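PDB 3FEQ: putative amidohydrolase from Unidentified, which probably hydrolyses dipeptides with a C-terminal proline, as a zinc-dependent prolidase of the amidohydrolase superfamily. Local coordinates for residues Q188-G196 / N206-I217; G196-I204 / E292-V300. All coordinates share one frame; numbering follows the deposited sequence.

Interaction 1 of 2, residues Q188-G196 / N206-I217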
loop_
_atom_site.group_PDB
_atom_site.type_symbol
_atom_site.label_atom_id
_atom_site.label_comp_id
_atom_site.label_asym_id
_atom_site.label_seq_id
_atom_site.Cartn_x
_atom_site.Cartn_y
_atom_site.Cartn_z
ATOM N N GLN C 188 -27.734 17.654 -4.486
ATOM C CA GLN C 188 -28.232 16.962 -3.298
ATOM C C GLN C 188 -27.557 15.597 -3.149
ATOM O O GLN C 188 -26.780 15.177 -4.019
ATOM C CB GLN C 188 -29.768 16.839 -3.312
ATOM C CG GLN C 188 -30.314 15.932 -4.375
ATOM C CD GLN C 188 -30.170 16.509 -5.774
ATOM O OE1 GLN C 188 -30.372 17.703 -5.979
ATOM N NE2 GLN C 188 -29.824 15.660 -6.744
ATOM N N ILE C 189 -27.843 14.911 -2.047
ATOM C CA ILE C 189 -27.221 13.623 -1.793
ATOM C C ILE C 189 -28.255 12.529 -1.826
ATOM O O ILE C 189 -29.292 12.674 -1.195
ATOM C CB ILE C 189 -26.533 13.601 -0.435
ATOM C CG1 ILE C 189 -25.416 14.661 -0.367
ATOM C CG2 ILE C 189 -26.007 12.208 -0.147
ATOM C CD1 ILE C 189 -24.278 14.436 -1.376
ATOM N N LYS C 190 -27.985 11.462 -2.590
ATOM C CA LYS C 190 -28.868 10.296 -2.691
ATOM C C LYS C 190 -28.250 9.139 -1.932
ATOM O O LYS C 190 -27.048 8.903 -2.035
ATOM C CB LYS C 190 -29.084 9.900 -4.161
ATOM C CG LYS C 190 -29.557 8.432 -4.412
ATOM C CD LYS C 190 -31.035 8.318 -4.838
ATOM C CE LYS C 190 -31.575 6.880 -4.720
ATOM N NZ LYS C 190 -32.023 6.278 -6.026
ATOM N N ILE C 191 -29.064 8.442 -1.142
ATOM C CA ILE C 191 -28.641 7.230 -0.436
ATOM C C ILE C 191 -29.692 6.129 -0.620
ATOM O O ILE C 191 -30.859 6.402 -0.909
ATOM C CB ILE C 191 -28.414 7.488 1.085
ATOM C CG1 ILE C 191 -29.743 7.601 1.844
ATOM C CG2 ILE C 191 -27.591 8.751 1.316
ATOM C CD1 ILE C 191 -29.570 7.617 3.361
ATOM N N MET C 192 -29.265 4.885 -0.464
ATOM C CA MET C 192 -30.186 3.773 -0.386
ATOM C C MET C 192 -30.418 3.400 1.088
ATOM O O MET C 192 -29.492 2.976 1.773
ATOM C CB MET C 192 -29.627 2.588 -1.169
ATOM C CG MET C 192 -28.915 2.970 -2.464
ATOM S SD MET C 192 -30.032 3.576 -3.728
ATOM C CE MET C 192 -29.145 3.091 -5.224
ATOM N N ALA C 193 -31.647 3.579 1.573
ATOM C CA ALA C 193 -32.002 3.277 2.972
ATOM C C ALA C 193 -32.862 2.033 3.123
ATOM O O ALA C 193 -33.458 1.813 4.176
ATOM C CB ALA C 193 -32.701 4.451 3.616
ATOM N N SER C 194 -32.879 1.208 2.083
ATOM C CA SER C 194 -33.749 0.047 2.014
ATOM C C SER C 194 -33.276 -0.894 0.890
ATOM O O SER C 194 -32.554 -0.478 -0.029
ATOM C CB SER C 194 -35.189 0.524 1.758
ATOM O OG SER C 194 -36.111 -0.534 1.610
ATOM N N GLY C 195 -33.694 -2.156 0.970
ATOM C CA GLY C 195 -33.632 -3.076 -0.165
ATOM C C GLY C 195 -34.389 -2.527 -1.354
ATOM O O GLY C 195 -35.157 -1.587 -1.211
ATOM N N GLY C 196 -34.165 -3.093 -2.531
ATOM C CA GLY C 196 -34.825 -2.590 -3.724
ATOM C C GLY C 196 -35.276 -3.652 -4.703
ATOM O O GLY C 196 -35.646 -4.756 -4.308
ATOM N N ASN C 206 -36.005 -5.314 3.964
ATOM C CA ASN C 206 -35.072 -4.872 4.999
ATOM C C ASN C 206 -34.313 -3.570 4.770
ATOM O O ASN C 206 -34.218 -3.073 3.653
ATOM C CB ASN C 206 -34.153 -5.996 5.487
ATOM C CG ASN C 206 -33.382 -6.652 4.374
ATOM O OD1 ASN C 206 -33.713 -7.761 3.948
ATOM N ND2 ASN C 206 -32.317 -5.994 3.922
ATOM N N THR C 207 -33.797 -3.023 5.864
ATOM C CA THR C 207 -33.351 -1.644 5.934
ATOM C C THR C 207 -31.862 -1.599 5.675
ATOM O O THR C 207 -31.184 -2.615 5.766
ATOM C CB THR C 207 -33.594 -1.091 7.336
ATOM O OG1 THR C 207 -32.769 -1.797 8.285
ATOM C CG2 THR C 207 -35.074 -1.247 7.708
ATOM N N GLN C 208 -31.349 -0.421 5.358
ATOM C CA GLN C 208 -29.953 -0.291 4.987
ATOM C C GLN C 208 -29.353 0.945 5.627
ATOM O O GLN C 208 -29.997 1.985 5.674
ATOM C CB GLN C 208 -29.808 -0.247 3.458
ATOM C CG GLN C 208 -29.849 -1.634 2.794
ATOM C CD GLN C 208 -29.800 -1.567 1.267
ATOM O OE1 GLN C 208 -29.380 -0.562 0.688
ATOM N NE2 GLN C 208 -30.239 -2.641 0.612
ATOM N N TYR C 209 -28.126 0.817 6.125
ATOM C CA TYR C 209 -27.422 1.893 6.840
ATOM C C TYR C 209 -27.885 2.029 8.286
ATOM O O TYR C 209 -29.080 2.033 8.579
ATOM C CB TYR C 209 -27.534 3.252 6.130
ATOM C CG TYR C 209 -26.504 3.481 5.061
ATOM C CD1 TYR C 209 -26.877 3.855 3.778
ATOM C CD2 TYR C 209 -25.146 3.304 5.323
ATOM C CE1 TYR C 209 -25.917 4.063 2.765
ATOM C CE2 TYR C 209 -24.183 3.512 4.331
ATOM C CZ TYR C 209 -24.575 3.887 3.055
ATOM O OH TYR C 209 -23.624 4.085 2.079
ATOM N N SER C 210 -26.931 2.173 9.188
ATOM C CA SER C 210 -27.251 2.456 10.569
ATOM C C SER C 210 -27.767 3.890 10.701
ATOM O O SER C 210 -27.497 4.734 9.842
ATOM C CB SER C 210 -26.005 2.278 11.405
ATOM O OG SER C 210 -25.078 3.285 11.066
ATOM N N GLU C 211 -28.509 4.156 11.773
ATOM C CA GLU C 211 -29.044 5.489 12.029
ATOM C C GLU C 211 -27.922 6.488 12.204
ATOM O O GLU C 211 -28.049 7.640 11.789
ATOM C CB GLU C 211 -29.946 5.511 13.264
ATOM C CG GLU C 211 -31.175 4.591 13.180
ATOM C CD GLU C 211 -32.293 4.962 14.172
ATOM O OE1 GLU C 211 -33.377 4.344 14.115
ATOM O OE2 GLU C 211 -32.090 5.864 15.009
ATOM N N ASP C 212 -26.815 6.042 12.796
ATOM C CA ASP C 212 -25.609 6.866 12.888
ATOM C C ASP C 212 -25.084 7.284 11.527
ATOM O O ASP C 212 -24.772 8.453 11.317
ATOM C CB ASP C 212 -24.518 6.134 13.644
ATOM C CG ASP C 212 -24.761 6.132 15.129
ATOM O OD1 ASP C 212 -25.550 6.985 15.593
ATOM O OD2 ASP C 212 -24.185 5.272 15.829
ATOM N N GLU C 213 -25.012 6.329 10.602
ATOM C CA GLU C 213 -24.593 6.633 9.251
ATOM C C GLU C 213 -25.525 7.638 8.576
ATOM O O GLU C 213 -25.096 8.728 8.180
ATOM C CB GLU C 213 -24.420 5.352 8.432
ATOM C CG GLU C 213 -23.124 4.585 8.758
ATOM C CD GLU C 213 -23.203 3.113 8.389
ATOM O OE1 GLU C 213 -22.256 2.598 7.760
ATOM O OE2 GLU C 213 -24.234 2.474 8.680
ATOM N N ILE C 214 -26.810 7.319 8.517
ATOM C CA ILE C 214 -27.778 8.228 7.899
ATOM C C ILE C 214 -27.709 9.636 8.477
ATOM O O ILE C 214 -27.708 10.626 7.750
ATOM C CB ILE C 214 -29.218 7.692 8.033
ATOM C CG1 ILE C 214 -29.318 6.313 7.379
ATOM C CG2 ILE C 214 -30.206 8.643 7.372
ATOM C CD1 ILE C 214 -30.727 5.741 7.331
ATOM N N ARG C 215 -27.662 9.725 9.797
ATOM C CA ARG C 215 -27.681 11.018 10.435
ATOM C C ARG C 215 -26.397 11.805 10.152
ATOM O O ARG C 215 -26.460 13.006 9.916
ATOM C CB ARG C 215 -27.955 10.873 11.925
ATOM C CG ARG C 215 -28.694 12.036 12.519
ATOM C CD ARG C 215 -28.811 11.848 14.021
ATOM N NE ARG C 215 -29.048 10.447 14.353
ATOM C CZ ARG C 215 -30.252 9.909 14.524
ATOM N NH1 ARG C 215 -31.340 10.665 14.428
ATOM N NH2 ARG C 215 -30.365 8.615 14.807
ATOM N N ALA C 216 -25.253 11.125 10.089
ATOM C CA ALA C 216 -24.005 11.782 9.647
ATOM C C ALA C 216 -24.128 12.345 8.223
ATOM O O ALA C 216 -23.792 13.501 7.983
ATOM C CB ALA C 216 -22.813 10.841 9.767
ATOM N N ILE C 217 -24.718 11.551 7.328
ATOM C CA ILE C 217 -25.000 11.931 5.930
ATOM C C ILE C 217 -25.864 13.171 5.811
ATOM O O ILE C 217 -25.588 14.061 5.001
ATOM C CB ILE C 217 -25.744 10.778 5.181
ATOM C CG1 ILE C 217 -24.843 9.570 5.000
ATOM C CG2 ILE C 217 -26.285 11.225 3.847
ATOM C CD1 ILE C 217 -25.612 8.335 4.696
HETATM O O HOH W 1 -27.245 1.654 1.477
#

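Interaction 2 of 2, residues G196-I204 / E292-V300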
loop_
_atom_site.group_PDB
_atom_site.type_symbol
_atom_site.label_atom_id
_atom_site.label_comp_id
_atom_site.label_asym_id
_atom_site.label_seq_id
_atom_site.Cartn_x
_atom_site.Cartn_y
_atom_site.Cartn_z
ATOM N N GLY C 196 -34.165 -3.093 -2.531
ATOM C CA GLY C 196 -34.825 -2.590 -3.724
ATOM C C GLY C 196 -35.276 -3.652 -4.703
ATOM O O GLY C 196 -35.646 -4.756 -4.308
ATOM N N VAL C 197 -35.263 -3.302 -5.986
ATOM C CA VAL C 197 -35.723 -4.200 -7.038
ATOM C C VAL C 197 -34.585 -4.571 -8.008
ATOM O O VAL C 197 -34.420 -5.742 -8.364
ATOM C CB VAL C 197 -36.922 -3.587 -7.802
ATOM C CG1 VAL C 197 -37.302 -4.452 -9.001
ATOM C CG2 VAL C 197 -38.115 -3.392 -6.861
ATOM N N ALA C 198 -33.766 -3.581 -8.372
ATOM C CA ALA C 198 -32.774 -3.716 -9.445
ATOM C C ALA C 198 -31.384 -4.182 -8.979
ATOM O O ALA C 198 -30.439 -4.219 -9.770
ATOM C CB ALA C 198 -32.663 -2.404 -10.224
ATOM N N SER C 199 -31.264 -4.534 -7.703
ATOM C CA SER C 199 -30.005 -5.038 -7.148
ATOM C C SER C 199 -30.105 -6.534 -6.838
ATOM O O SER C 199 -31.191 -7.023 -6.516
ATOM C CB SER C 199 -29.639 -4.263 -5.881
ATOM O OG SER C 199 -30.784 -4.024 -5.077
ATOM N N PRO C 200 -28.978 -7.268 -6.939
ATOM C CA PRO C 200 -28.991 -8.740 -6.789
ATOM C C PRO C 200 -29.345 -9.324 -5.399
ATOM O O PRO C 200 -30.139 -10.268 -5.321
ATOM C CB PRO C 200 -27.575 -9.159 -7.219
ATOM C CG PRO C 200 -26.737 -7.939 -7.057
ATOM C CD PRO C 200 -27.638 -6.756 -7.286
ATOM N N THR C 201 -28.773 -8.776 -4.324
ATOM C CA THR C 201 -28.688 -9.502 -3.043
ATOM C C THR C 201 -29.681 -9.089 -1.948
ATOM O O THR C 201 -29.910 -9.850 -1.008
ATOM C CB THR C 201 -27.249 -9.505 -2.459
ATOM O OG1 THR C 201 -26.786 -8.160 -2.282
ATOM C CG2 THR C 201 -26.299 -10.240 -3.382
ATOM N N ASP C 202 -30.262 -7.900 -2.068
ATOM C CA ASP C 202 -31.094 -7.341 -0.999
ATOM C C ASP C 202 -32.588 -7.495 -1.254
ATOM O O ASP C 202 -33.122 -6.901 -2.194
ATOM C CB ASP C 202 -30.756 -5.865 -0.750
ATOM C CG ASP C 202 -30.493 -5.096 -2.041
ATOM O OD1 ASP C 202 -31.299 -4.199 -2.384
ATOM O OD2 ASP C 202 -29.474 -5.388 -2.713
ATOM N N PRO C 203 -33.268 -8.303 -0.419
ATOM C CA PRO C 203 -34.726 -8.310 -0.389
ATOM C C PRO C 203 -35.291 -6.964 0.057
ATOM O O PRO C 203 -34.726 -6.300 0.934
ATOM C CB PRO C 203 -35.053 -9.397 0.637
ATOM C CG PRO C 203 -33.830 -9.557 1.434
ATOM C CD PRO C 203 -32.699 -9.283 0.519
ATOM N N ILE C 204 -36.405 -6.580 -0.557
ATOM C CA ILE C 204 -36.992 -5.253 -0.382
ATOM C C ILE C 204 -37.448 -4.945 1.062
ATOM O O ILE C 204 -37.437 -3.790 1.494
ATOM C CB ILE C 204 -38.127 -5.012 -1.422
ATOM C CG1 ILE C 204 -39.296 -4.261 -0.793
ATOM C CG2 ILE C 204 -38.597 -6.336 -2.022
ATOM C CD1 ILE C 204 -40.517 -4.241 -1.636
ATOM N N GLU C 292 -34.170 -12.654 -11.174
ATOM C CA GLU C 292 -34.590 -12.545 -9.764
ATOM C C GLU C 292 -34.854 -11.099 -9.303
ATOM O O GLU C 292 -35.260 -10.869 -8.158
ATOM C CB GLU C 292 -33.599 -13.262 -8.824
ATOM C CG GLU C 292 -32.347 -12.463 -8.452
ATOM C CD GLU C 292 -31.268 -12.488 -9.531
ATOM O OE1 GLU C 292 -31.339 -13.347 -10.440
ATOM O OE2 GLU C 292 -30.339 -11.651 -9.466
ATOM N N SER C 293 -34.617 -10.139 -10.199
ATOM C CA SER C 293 -35.013 -8.742 -9.992
ATOM C C SER C 293 -36.456 -8.519 -10.458
ATOM O O SER C 293 -37.201 -7.731 -9.863
ATOM C CB SER C 293 -34.059 -7.797 -10.733
ATOM O OG SER C 293 -32.977 -7.398 -9.908
ATOM N N VAL C 294 -36.844 -9.242 -11.509
ATOM C CA VAL C 294 -38.215 -9.219 -12.014
ATOM C C VAL C 294 -39.151 -10.040 -11.129
ATOM O O VAL C 294 -40.372 -9.893 -11.208
ATOM C CB VAL C 294 -38.313 -9.743 -13.469
ATOM C CG1 VAL C 294 -39.293 -8.897 -14.275
ATOM C CG2 VAL C 294 -36.945 -9.766 -14.141
ATOM N N ALA C 295 -38.584 -10.911 -10.295
ATOM C CA ALA C 295 -39.364 -11.586 -9.258
ATOM C C ALA C 295 -39.823 -10.592 -8.189
ATOM O O ALA C 295 -40.944 -10.693 -7.679
ATOM C CB ALA C 295 -38.562 -12.710 -8.631
ATOM N N LYS C 296 -38.964 -9.612 -7.899
ATOM C CA LYS C 296 -39.212 -8.606 -6.861
ATOM C C LYS C 296 -40.161 -7.489 -7.297
ATOM O O LYS C 296 -40.747 -6.810 -6.454
ATOM C CB LYS C 296 -37.892 -7.997 -6.374
ATOM C CG LYS C 296 -37.338 -8.648 -5.115
ATOM C CD LYS C 296 -35.992 -8.061 -4.721
ATOM C CE LYS C 296 -34.952 -8.260 -5.815
ATOM N NZ LYS C 296 -33.566 -8.143 -5.284
ATOM N N VAL C 297 -40.313 -7.303 -8.606
ATOM C CA VAL C 297 -41.130 -6.209 -9.134
ATOM C C VAL C 297 -42.644 -6.455 -8.993
ATOM O O VAL C 297 -43.429 -5.505 -8.981
ATOM C CB VAL C 297 -40.728 -5.836 -10.599
ATOM C CG1 VAL C 297 -41.437 -6.720 -11.616
ATOM C CG2 VAL C 297 -40.999 -4.360 -10.883
ATOM N N ALA C 298 -43.035 -7.722 -8.836
ATOM C CA ALA C 298 -44.447 -8.109 -8.744
ATOM C C ALA C 298 -45.162 -7.437 -7.566
ATOM O O ALA C 298 -46.306 -6.987 -7.691
ATOM C CB ALA C 298 -44.577 -9.635 -8.660
ATOM N N SER C 299 -44.452 -7.315 -6.448
ATOM C CA SER C 299 -45.061 -6.932 -5.178
ATOM C C SER C 299 -45.259 -5.427 -5.012
ATOM O O SER C 299 -46.246 -4.991 -4.427
ATOM C CB SER C 299 -44.239 -7.484 -4.007
ATOM O OG SER C 299 -42.950 -6.900 -3.954
ATOM N N VAL C 300 -44.309 -4.638 -5.501
ATOM C CA VAL C 300 -44.272 -3.211 -5.186
ATOM C C VAL C 300 -45.288 -2.385 -5.957
ATOM O O VAL C 300 -45.718 -1.333 -5.486
ATOM C CB VAL C 300 -42.870 -2.596 -5.380
ATOM C CG1 VAL C 300 -42.170 -2.477 -4.059
ATOM C CG2 VAL C 300 -42.041 -3.417 -6.351
#

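Interaction 1 of 2, residues Q188-G196 / N206-I217
Ile189 and Ile191 pack against Ile214 and Ile217 in a buried strand-on-helix contact, the first half of a beta-alpha-beta unit in the TIM-type barrel of this amidohydrolase; past the strand, Ser194 bridges Thr207 backbone to backbone. Strand 189-192 and helix 211-217 run nearly antiparallel, at 169°. Ile191 and Ile217 meet tip to tip, Ile191 CG2 lying 3.8 Å from Ile217 CG2. The Ile191 and Ile214 side chains cross at about a right angle, CD1 of the first beside CG2 of the second. The chi1 of Ile191 (76°) sets CG1 between its backbone N and carbonyl carbon, splitting the two branches between these helix residues. CG2 of Ile189 passes obliquely by Ile217 CG2.

Ser194 and Thr207 form a non-hydrogen-bonded antiparallel pair. Flanking it, Gly195 N gives Asn206 O a good bond, 2.9 Å, and Gln208 N gives Ala193 O a weak one, 3.3 Å. Gly195 O in turn bonds to the zinc ligand His231, as a second-shell partner. The extended Gln208 side chain lies over the Ser194 peptide; its OE1 accepts from His142 N and from a water that also donates to Met192 O. Met192 O also approaches the Tyr209 ring obliquely, 3.4 Å from CD1, and Tyr209 OH bonds to Val168 O. Ser210 and Glu213 then start the helix with a capping box, OE2 of Glu213 also making a salt bridge to Arg179 of the second subunit.

Strand 228-234 pairs in parallel with strand 189-192, Lys190 makes a backbone bond to Leu136 of strand 135-137, and helix 235-243 touches Ser194 and Thr207.

Interaction 2 of 2, residues G196-I204 / E292-V300
Lys296 reaches into the loop formed by residues 196-204, one of the beta-to-alpha loops at the C-terminal end of the TIM-type barrel, and ties it to a segment of weakly helical chain at 292-300. At its nearest approach Gly196, which starts this loop, comes within about 7 Å of a bound zinc ion, so this end of the loop is near the metal site.

The polar part is a set of side-chain donors meeting loop carbonyls. Lys296 NZ donates to Ser199 O at 2.9 Å, approaching almost straight on to the C=O bond (170°), and gives a weaker bond to Asp202 O. Nearer the backbone, Ser293 OG donates to Val197 O at 2.7 Å, lying in the carbonyl plane. Two donors from 292-300 thus hold the loop at the carbonyls of Val197 and Ser199. The loop is also braced from within: Asp202 OD1 accepts from both Gly196 N and Ser199 OG, and the latter has a further partner in His142 ND1. The carboxylate stands 5.4 Å from Lys296 NZ, measured from Asp202 OD1, close enough that opposite charges may add some long-range attraction.

The apolar part gathers beside the lysine. The Val197 and Val297 side chains cross obliquely, CG1 of Val197 beside CB of Val297, while Val197 CG2 passes CG2 of Val300 at 4.0 Å. Ile204 and Val300 slide past each other in opposite directions, CD1 beside CG1. Tyr233 of strand 228-234 touches Val197, Ile204 and Val300, and Tyr277 of helix 274-282 backs Val297 and Val300.

The methylenes of Lys296 join the two parts: CG rests 4.1 Å from Ile204 CG2, the extended chi2 (177°) sets CD 3.3 Å from Gly196 O, and the bend at chi3 (-60°) then turns CE and NZ toward the loop carbonyls.

Overall arrangement
Interactions 1 and 2 share the connection from strand 189-192 to helix 211-223 and, within it, Gly196, with their segments alternating along the chain. Interaction 1 is fully buried and belongs to the barrel framework, combining isoleucine packing with backbone pairing; interaction 2 is partly exposed, joins a loop to a segment 88 residues further on, and relies on a lysine and a serine reaching main-chain carbonyls, with valines and an isoleucine alongside. Their centres are 18 Å apart, yet they touch: Asp202 OD1 packs on Gly195 CA, and Asp202 CB on Gln208 NE2. Residues 188-196 and 206-217 close the base of the loop, near zinc at Met192, and residues 292-300 pack along its outer length.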